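Local coordinates for protein pyruvate kinase (Toxoplasma gondii, PDB 3GG8) that probably catalyses the last step of glycolysis, transferring phosphate from phosphoenolpyruvate to ADP to give pyruvate and ATP, at residues G420-R430 with H447-T455. Sequence-based numbering, arbitrary orientation.
Sequences GQTARLIAKYR and HLQVIRGVT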
loop_
_atom_site.group_PDB
_atom_site.type_symbol
_atom_site.label_atom_id
_atom_site.label_comp_id
_atom_site.label_asym_id
_atom_site.label_seq_id
_atom_site.Cartn_x
_atom_site.Cartn_y
_atom_site.Cartn_z
ATOM N N GLY C 420 -1.400 -4.720 -33.091
ATOM C CA GLY C 420 -0.302 -4.327 -32.206
ATOM C C GLY C 420 -0.747 -3.949 -30.801
ATOM O O GLY C 420 0.082 -3.901 -29.875
ATOM N N GLN C 421 -2.050 -3.696 -30.622
ATOM C CA GLN C 421 -2.564 -3.177 -29.352
ATOM C C GLN C 421 -2.161 -4.038 -28.159
ATOM O O GLN C 421 -1.660 -3.521 -27.160
ATOM C CB GLN C 421 -4.084 -3.028 -29.400
ATOM C CG GLN C 421 -4.671 -2.213 -28.268
ATOM C CD GLN C 421 -6.173 -2.382 -28.127
ATOM O OE1 GLN C 421 -6.684 -3.495 -27.915
ATOM N NE2 GLN C 421 -6.888 -1.268 -28.198
ATOM N N THR C 422 -2.382 -5.342 -28.278
ATOM C CA THR C 422 -2.118 -6.303 -27.217
ATOM C C THR C 422 -0.662 -6.288 -26.776
ATOM O O THR C 422 -0.381 -6.278 -25.587
ATOM C CB THR C 422 -2.523 -7.740 -27.653
ATOM O OG1 THR C 422 -3.880 -7.727 -28.120
ATOM C CG2 THR C 422 -2.406 -8.727 -26.497
ATOM N N ALA C 423 0.257 -6.293 -27.738
ATOM C CA ALA C 423 1.682 -6.199 -27.448
ATOM C C ALA C 423 2.040 -4.901 -26.721
ATOM O O ALA C 423 2.768 -4.919 -25.735
ATOM C CB ALA C 423 2.482 -6.331 -28.725
ATOM N N ARG C 424 1.502 -3.782 -27.205
ATOM C CA ARG C 424 1.738 -2.468 -26.604
ATOM C C ARG C 424 1.183 -2.353 -25.173
ATOM O O ARG C 424 1.840 -1.802 -24.293
ATOM C CB ARG C 424 1.179 -1.355 -27.499
ATOM C CG ARG C 424 2.116 -1.023 -28.678
ATOM C CD ARG C 424 1.621 0.136 -29.540
ATOM N NE ARG C 424 0.948 -0.357 -30.741
ATOM C CZ ARG C 424 -0.368 -0.317 -30.966
ATOM N NH1 ARG C 424 -1.225 0.224 -30.087
ATOM N NH2 ARG C 424 -0.832 -0.826 -32.097
ATOM N N LEU C 425 -0.012 -2.885 -24.939
ATOM C CA LEU C 425 -0.602 -2.844 -23.596
ATOM C C LEU C 425 0.225 -3.608 -22.566
ATOM O O LEU C 425 0.333 -3.181 -21.437
ATOM C CB LEU C 425 -2.049 -3.337 -23.608
ATOM C CG LEU C 425 -3.075 -2.398 -24.244
ATOM C CD1 LEU C 425 -4.423 -3.092 -24.305
ATOM C CD2 LEU C 425 -3.173 -1.084 -23.468
ATOM N N ILE C 426 0.804 -4.739 -22.961
ATOM C CA ILE C 426 1.666 -5.521 -22.057
ATOM C C ILE C 426 3.007 -4.799 -21.850
ATOM O O ILE C 426 3.482 -4.647 -20.714
ATOM C CB ILE C 426 1.878 -6.948 -22.602
ATOM C CG1 ILE C 426 0.548 -7.718 -22.581
ATOM C CG2 ILE C 426 2.977 -7.688 -21.830
ATOM C CD1 ILE C 426 0.579 -8.959 -23.376
ATOM N N ALA C 427 3.596 -4.335 -22.953
ATOM C CA ALA C 427 4.860 -3.614 -22.901
ATOM C C ALA C 427 4.770 -2.418 -21.945
ATOM O O ALA C 427 5.689 -2.169 -21.162
ATOM C CB ALA C 427 5.272 -3.166 -24.290
ATOM N N LYS C 428 3.654 -1.694 -22.033
ATOM C CA LYS C 428 3.319 -0.567 -21.144
ATOM C C LYS C 428 3.597 -0.873 -19.664
ATOM O O LYS C 428 3.980 0.010 -18.895
ATOM C CB LYS C 428 1.841 -0.225 -21.351
ATOM C CG LYS C 428 1.330 1.007 -20.654
ATOM C CD LYS C 428 -0.157 1.167 -20.916
ATOM C CE LYS C 428 -0.812 2.017 -19.840
ATOM N NZ LYS C 428 -2.069 2.660 -20.315
ATOM N N TYR C 429 3.411 -2.131 -19.272
ATOM C CA TYR C 429 3.603 -2.541 -17.872
ATOM C C TYR C 429 5.025 -2.977 -17.549
ATOM O O TYR C 429 5.293 -3.391 -16.436
ATOM C CB TYR C 429 2.532 -3.549 -17.429
ATOM C CG TYR C 429 1.216 -2.839 -17.297
ATOM C CD1 TYR C 429 0.934 -2.086 -16.154
ATOM C CD2 TYR C 429 0.289 -2.837 -18.336
ATOM C CE1 TYR C 429 -0.244 -1.385 -16.032
ATOM C CE2 TYR C 429 -0.904 -2.128 -18.222
ATOM C CZ TYR C 429 -1.157 -1.400 -17.066
ATOM O OH TYR C 429 -2.322 -0.681 -16.918
ATOM N N ARG C 430 5.927 -2.853 -18.535
ATOM C CA ARG C 430 7.353 -3.166 -18.373
ATOM C C ARG C 430 7.559 -4.493 -17.617
ATOM O O ARG C 430 8.057 -4.497 -16.487
ATOM C CB ARG C 430 8.110 -2.006 -17.684
ATOM C CG ARG C 430 8.170 -0.664 -18.455
ATOM C CD ARG C 430 9.091 -0.732 -19.684
ATOM N NE ARG C 430 9.229 0.541 -20.402
ATOM C CZ ARG C 430 8.568 0.857 -21.516
ATOM N NH1 ARG C 430 8.772 2.035 -22.112
ATOM N NH2 ARG C 430 7.717 -0.005 -22.055
ATOM N N HIS C 447 5.740 -1.895 -37.013
ATOM C CA HIS C 447 5.403 -0.861 -36.030
ATOM C C HIS C 447 5.902 -1.200 -34.627
ATOM O O HIS C 447 6.233 -0.327 -33.840
ATOM C CB HIS C 447 3.893 -0.597 -36.010
ATOM C CG HIS C 447 3.367 0.021 -37.271
ATOM N ND1 HIS C 447 2.126 -0.288 -37.789
ATOM C CD2 HIS C 447 3.911 0.928 -38.118
ATOM C CE1 HIS C 447 1.921 0.414 -38.887
ATOM N NE2 HIS C 447 2.991 1.155 -39.114
ATOM N N LEU C 448 5.976 -2.488 -34.345
ATOM C CA LEU C 448 6.343 -3.002 -33.031
ATOM C C LEU C 448 7.838 -2.931 -32.747
ATOM O O LEU C 448 8.270 -3.217 -31.631
ATOM C CB LEU C 448 5.850 -4.452 -32.911
ATOM C CG LEU C 448 4.586 -4.836 -32.125
ATOM C CD1 LEU C 448 3.674 -3.685 -31.709
ATOM C CD2 LEU C 448 3.825 -5.915 -32.872
ATOM N N GLN C 449 8.625 -2.543 -33.744
ATOM C CA GLN C 449 10.082 -2.490 -33.598
ATOM C C GLN C 449 10.485 -1.289 -32.746
ATOM O O GLN C 449 11.650 -1.102 -32.421
ATOM C CB GLN C 449 10.754 -2.411 -34.970
ATOM C CG GLN C 449 10.452 -3.600 -35.874
ATOM C CD GLN C 449 10.875 -4.921 -35.269
ATOM O OE1 GLN C 449 12.003 -5.069 -34.778
ATOM N NE2 GLN C 449 9.981 -5.899 -35.322
ATOM N N VAL C 450 9.474 -0.519 -32.367
ATOM C CA VAL C 450 9.621 0.745 -31.665
ATOM C C VAL C 450 9.172 0.629 -30.177
ATOM O O VAL C 450 9.217 1.602 -29.419
ATOM C CB VAL C 450 8.882 1.821 -32.543
ATOM C CG1 VAL C 450 7.799 2.519 -31.841
ATOM C CG2 VAL C 450 9.866 2.746 -33.277
ATOM N N ILE C 451 8.791 -0.589 -29.771
ATOM C CA ILE C 451 8.240 -0.882 -28.439
ATOM C C ILE C 451 9.300 -1.584 -27.547
ATOM O O ILE C 451 9.742 -2.687 -27.866
ATOM C CB ILE C 451 6.954 -1.801 -28.522
ATOM C CG1 ILE C 451 5.913 -1.283 -29.531
ATOM C CG2 ILE C 451 6.285 -1.964 -27.148
ATOM C CD1 ILE C 451 5.459 0.173 -29.305
ATOM N N ARG C 452 9.693 -0.946 -26.432
ATOM C CA ARG C 452 10.615 -1.566 -25.477
ATOM C C ARG C 452 10.080 -2.902 -24.941
ATOM O O ARG C 452 8.935 -2.995 -24.517
ATOM C CB ARG C 452 10.941 -0.630 -24.303
ATOM C CG ARG C 452 12.133 -1.113 -23.492
ATOM C CD ARG C 452 12.119 -0.746 -22.015
ATOM N NE ARG C 452 12.550 0.615 -21.795
ATOM C CZ ARG C 452 13.046 1.100 -20.658
ATOM N NH1 ARG C 452 13.222 0.344 -19.584
ATOM N NH2 ARG C 452 13.382 2.366 -20.617
ATOM N N GLY C 453 10.915 -3.932 -24.977
ATOM C CA GLY C 453 10.617 -5.183 -24.315
ATOM C C GLY C 453 9.986 -6.195 -25.238
ATOM O O GLY C 453 9.766 -7.346 -24.847
ATOM N N VAL C 454 9.670 -5.750 -26.452
ATOM C CA VAL C 454 9.044 -6.584 -27.466
ATOM C C VAL C 454 10.061 -7.059 -28.499
ATOM O O VAL C 454 10.846 -6.269 -28.996
ATOM C CB VAL C 454 7.869 -5.822 -28.173
ATOM C CG1 VAL C 454 7.296 -6.623 -29.354
ATOM C CG2 VAL C 454 6.765 -5.528 -27.181
ATOM N N THR C 455 10.080 -8.368 -28.773
ATOM C CA THR C 455 10.602 -8.852 -30.048
ATOM C C THR C 455 9.450 -9.492 -30.827
ATOM O O THR C 455 8.364 -9.713 -30.306
ATOM C CB THR C 455 11.814 -9.803 -29.947
ATOM O OG1 THR C 455 11.386 -11.098 -29.518
ATOM C CG2 THR C 455 12.895 -9.249 -29.012
HETATM O O HOH W 1 8.119 -3.526 -22.070
#
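Ala427 O, in the turn from Ala427 to Arg430, takes three donors: Arg430 N at 2.7 Å, a weak, bent bond from Arg430 NH2, and a water. The same water donates to Arg452 O at 2.6 Å, bridging two segments that share no direct hydrogen bond. Beside this bridge the Arg430 and Arg452 guanidiniums lie one on the other, planes 20° apart and offset, with Arg430 NE 3.6 Å from Arg452 CD. Arg430 reaches this place through a bend at chi2 (-71°), its CG beside the backbone N. Gly340 O takes Arg430 NH1, while Val337 O and Thr341 O take Arg452 NH2; these carbonyls tie the pair to the last turn of helix 327-339 and the residues just after it, and probably ease the like-charge contact. The segments belong to the C-terminal alpha/beta domain of pyruvate kinase, where helix 421-427 packs beside the turns leading into strand 454-458, outermost of its sheet within the chain; Ala423, Leu448 and Val454 all also rest on Ala437 of the neighbouring parallel strand 435-439. The apolar seam starts at Ala427 CB, pressed tightly against Ile451 CG2 at 3.3 Å and flanked by Val454 CG2 at 4.0 Å. The other branch of Ile451, with CG1 beside its backbone N (chi1 -50°), carries CD1 to Arg424 CG at 3.6 Å, meeting the aliphatic part of that arginine at a slant. Beyond it, the Arg424 guanidinium folds back over the Gly420-Gln421 peptide. Leu448 CD1 closes the seam, 4.2 Å from Ala423 CB and 4.0 Å from Gly420 O.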